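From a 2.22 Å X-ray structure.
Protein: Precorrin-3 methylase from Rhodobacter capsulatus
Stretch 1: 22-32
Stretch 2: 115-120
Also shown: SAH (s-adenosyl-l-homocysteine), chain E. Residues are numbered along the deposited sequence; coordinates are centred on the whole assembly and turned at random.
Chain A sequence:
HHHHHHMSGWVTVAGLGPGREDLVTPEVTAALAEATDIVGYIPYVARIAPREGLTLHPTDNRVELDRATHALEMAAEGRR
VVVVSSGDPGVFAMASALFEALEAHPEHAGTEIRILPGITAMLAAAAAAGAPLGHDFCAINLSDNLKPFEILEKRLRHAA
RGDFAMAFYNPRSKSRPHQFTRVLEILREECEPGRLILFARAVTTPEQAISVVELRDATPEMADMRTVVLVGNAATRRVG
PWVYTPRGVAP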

# COMPACT_ATOMS: atom_id res chain seq x y z
N ASP A 22 -1.69 -17.07 -4.65
CA ASP A 22 -2.57 -16.97 -3.48
C ASP A 22 -2.65 -15.56 -2.89
O ASP A 22 -3.19 -15.37 -1.81
CB ASP A 22 -2.29 -18.06 -2.42
CG ASP A 22 -0.97 -17.83 -1.67
OD1 ASP A 22 -0.15 -16.98 -2.08
OD2 ASP A 22 -0.77 -18.54 -0.64
N LEU A 23 -2.15 -14.56 -3.62
CA LEU A 23 -2.32 -13.19 -3.19
C LEU A 23 -3.23 -12.36 -4.15
O LEU A 23 -3.46 -11.15 -3.93
CB LEU A 23 -0.95 -12.52 -3.00
CG LEU A 23 0.07 -13.09 -1.99
CD1 LEU A 23 1.45 -12.45 -2.22
CD2 LEU A 23 -0.33 -12.92 -0.52
N VAL A 24 -3.74 -13.01 -5.20
CA VAL A 24 -4.66 -12.35 -6.11
C VAL A 24 -6.01 -12.31 -5.40
O VAL A 24 -6.44 -13.33 -4.85
CB VAL A 24 -4.80 -13.09 -7.45
CG1 VAL A 24 -5.68 -12.30 -8.38
CG2 VAL A 24 -3.42 -13.32 -8.09
N THR A 25 -6.66 -11.15 -5.39
CA THR A 25 -7.93 -11.04 -4.69
C THR A 25 -8.99 -11.83 -5.43
O THR A 25 -8.88 -11.99 -6.63
CB THR A 25 -8.35 -9.61 -4.54
OG1 THR A 25 -8.54 -9.04 -5.85
CG2 THR A 25 -7.30 -8.87 -3.77
N PRO A 26 -9.98 -12.38 -4.71
CA PRO A 26 -11.10 -13.03 -5.41
C PRO A 26 -11.83 -12.10 -6.39
O PRO A 26 -12.30 -12.56 -7.42
CB PRO A 26 -12.03 -13.45 -4.25
CG PRO A 26 -10.95 -13.83 -3.14
CD PRO A 26 -9.99 -12.67 -3.26
N GLU A 27 -11.93 -10.82 -6.06
CA GLU A 27 -12.50 -9.82 -6.99
C GLU A 27 -11.74 -9.81 -8.32
O GLU A 27 -12.37 -9.78 -9.40
CB GLU A 27 -12.45 -8.42 -6.34
CG GLU A 27 -12.58 -7.24 -7.33
CD GLU A 27 -12.80 -5.88 -6.66
OE1 GLU A 27 -11.86 -5.06 -6.50
OE2 GLU A 27 -13.94 -5.61 -6.30
N VAL A 28 -10.39 -9.86 -8.25
CA VAL A 28 -9.56 -9.87 -9.47
C VAL A 28 -9.67 -11.22 -10.17
O VAL A 28 -9.86 -11.27 -11.38
CB VAL A 28 -8.08 -9.40 -9.26
CG1 VAL A 28 -7.21 -9.73 -10.50
CG2 VAL A 28 -8.01 -7.91 -8.96
N THR A 29 -9.59 -12.32 -9.43
CA THR A 29 -9.82 -13.62 -10.07
C THR A 29 -11.20 -13.64 -10.84
O THR A 29 -11.29 -14.21 -11.91
CB THR A 29 -9.72 -14.77 -9.07
OG1 THR A 29 -8.36 -14.85 -8.57
CG2 THR A 29 -10.14 -16.16 -9.70
N ALA A 30 -12.23 -13.01 -10.28
CA ALA A 30 -13.57 -12.98 -10.92
C ALA A 30 -13.64 -12.10 -12.19
O ALA A 30 -14.29 -12.48 -13.16
CB ALA A 30 -14.65 -12.55 -9.92
N ALA A 31 -12.98 -10.94 -12.19
CA ALA A 31 -12.86 -10.11 -13.40
C ALA A 31 -12.14 -10.87 -14.53
O ALA A 31 -12.55 -10.82 -15.70
CB ALA A 31 -12.12 -8.79 -13.09
N LEU A 32 -11.06 -11.57 -14.19
CA LEU A 32 -10.29 -12.33 -15.17
C LEU A 32 -11.17 -13.42 -15.76
O LEU A 32 -11.04 -13.73 -16.95
CB LEU A 32 -9.01 -12.94 -14.54
CG LEU A 32 -7.81 -12.02 -14.19
CD1 LEU A 32 -6.82 -12.74 -13.29
CD2 LEU A 32 -7.09 -11.51 -15.46
N ILE A 115 -11.34 -0.10 -11.42
CA ILE A 115 -9.95 -0.23 -11.00
C ILE A 115 -9.93 -1.16 -9.77
O ILE A 115 -10.54 -0.84 -8.75
CB ILE A 115 -9.35 1.15 -10.61
CG1 ILE A 115 -9.59 2.18 -11.74
CG2 ILE A 115 -7.80 1.03 -10.26
CD1 ILE A 115 -8.70 1.95 -13.00
N LEU A 116 -9.25 -2.30 -9.90
CA LEU A 116 -9.28 -3.36 -8.89
C LEU A 116 -7.92 -3.49 -8.21
O LEU A 116 -6.93 -3.82 -8.86
CB LEU A 116 -9.68 -4.70 -9.56
CG LEU A 116 -10.99 -4.63 -10.36
CD1 LEU A 116 -11.36 -6.05 -10.82
CD2 LEU A 116 -12.14 -4.02 -9.50
N PRO A 117 -7.86 -3.20 -6.91
CA PRO A 117 -6.60 -3.12 -6.18
C PRO A 117 -5.90 -4.47 -6.07
O PRO A 117 -6.52 -5.50 -6.31
CB PRO A 117 -7.01 -2.61 -4.78
CG PRO A 117 -8.50 -2.78 -4.67
CD PRO A 117 -9.00 -2.70 -6.11
N GLY A 118 -4.61 -4.46 -5.70
CA GLY A 118 -3.85 -5.71 -5.36
C GLY A 118 -2.78 -5.45 -4.29
O GLY A 118 -2.56 -4.30 -3.85
N ILE A 119 -2.12 -6.52 -3.84
CA ILE A 119 -1.03 -6.40 -2.86
C ILE A 119 0.14 -5.71 -3.55
O ILE A 119 0.61 -6.21 -4.56
CB ILE A 119 -0.58 -7.81 -2.35
CG1 ILE A 119 -1.74 -8.58 -1.67
CG2 ILE A 119 0.64 -7.73 -1.44
CD1 ILE A 119 -2.44 -7.86 -0.46
N THR A 120 0.60 -4.56 -3.05
CA THR A 120 1.78 -3.95 -3.67
C THR A 120 3.03 -4.56 -3.08
O THR A 120 3.09 -4.83 -1.87
CB THR A 120 1.94 -2.46 -3.41
OG1 THR A 120 1.75 -2.19 -2.02
CG2 THR A 120 0.99 -1.66 -4.22
N SAH E . 2.11 -1.78 -9.55
CA SAH E . 3.36 -2.38 -8.98
CB SAH E . 4.56 -1.44 -9.17
CG SAH E . 5.04 -1.44 -10.63
SD SAH E . 6.71 -0.86 -10.81
C SAH E . 3.08 -2.57 -7.54
O SAH E . 2.06 -2.02 -7.15
OXT SAH E . 3.78 -3.23 -6.75
C5' SAH E . 7.64 -2.38 -10.77
C4' SAH E . 8.64 -2.39 -9.59
O4' SAH E . 7.96 -2.83 -8.41
C3' SAH E . 9.85 -3.32 -9.73
O3' SAH E . 11.01 -2.71 -10.31
C2' SAH E . 10.17 -3.68 -8.29
O2' SAH E . 10.91 -2.63 -7.63
C1' SAH E . 8.79 -3.72 -7.65
N9 SAH E . 8.24 -5.10 -7.63
C8 SAH E . 7.18 -5.56 -8.32
N7 SAH E . 6.96 -6.88 -8.02
C5 SAH E . 7.90 -7.28 -7.11
C6 SAH E . 8.25 -8.52 -6.36
N6 SAH E . 7.55 -9.67 -6.51
N1 SAH E . 9.31 -8.49 -5.52
C2 SAH E . 10.03 -7.36 -5.35
N3 SAH E . 9.77 -6.20 -6.00
C4 SAH E . 8.74 -6.10 -6.88
O HOH W 1 -3.49 -8.98 -5.59
O HOH W 2 -9.02 -6.57 -6.02

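Leu-116 is the centre of this contact. It sits at the end of a strand and gives up 85 Å² to the other stretch, more than any other residue here. Its CA-to-CB bond points toward the helix that starts at Pro-26, and its rotamer (chi1 m, chi2 t) spreads the branched end across one side of that helix. Three residues meet it there, Glu-27, Val-28 and Ala-31, whose spacing of three and four positions brings them onto the same helical face. Val-28 CG2 lies 3.7 Å from Leu-116 CB, and Ala-31 CB packs 3.6 Å from Leu-116 CD1. The other methyl, Leu-116 CD2, reaches Glu-27 OE1 at 3.2 Å. A leucine suits this position because its two methyls diverge: both lie 3.9 Å from Glu-27 CG, but Leu-116 CD1 also packs against Ala-31, while Leu-116 CD2 is the closer of the two to the carboxylate. The small side chain of Ala-31 lets the helix turn come close to the leucine, and the beta-branched Val-28, with chi1 at 167°, directs a methyl into the buried space beside it.

Ile-119 covers the next largest area, 51 Å², and works at the other end of the interface. It faces Leu-23, whose CA is 6.9 Å from its own. The packing is looser than around Leu-116: Leu-23 CB and Ile-119 CG1 are 4.2 Å apart, while the carbonyl Leu-23 O approaches Ile-119 CG1 to 3.8 Å. Both residues are buried and both point toward the opposing stretch, as befits aliphatic side chains that fill space without asking for polar partners. Their backbones do have polar groups to satisfy, and a water serves both: water 1 donates to Leu-23 O at 2.7 Å and weakly accepts from Ile-119 N at 3.3 Å.

Glu-27, with 48 Å² covered, shows how a charged residue can take part in a largely apolar contact. Its chi1 and chi2 are both t, so the chain extends and its methylenes carry the carboxylate past Leu-116 to the ring of Pro-117, where Glu-27 OE1 stands 3.7 Å from Pro-117 CD. The carboxylate keeps polar company as well. Water 2 donates to Glu-27 OE1 at 3.3 Å, and Glu-27 OE2 is hydrogen-bonded elsewhere in the structure.

That same water joins the stretches at the start of the helix. It accepts from Thr-25 OG1 at 2.5 Å and donates to Pro-117 O at 2.7 Å, bridging a gap of 4.1 Å between Thr-25 OG1 and Pro-117 O. Thr-25 is the N-cap, and its chi1 of 63° (p) also lets OG1 accept from Val-28 N at 3.1 Å, satisfying an amide that the first helical turn leaves without a backbone acceptor. One hydroxyl thus caps the helix and donates to the bridging water.

No direct hydrogen bond crosses between the stretches. The 346 Å² they bury is held by apolar packing, with the two waters supplying the polar links.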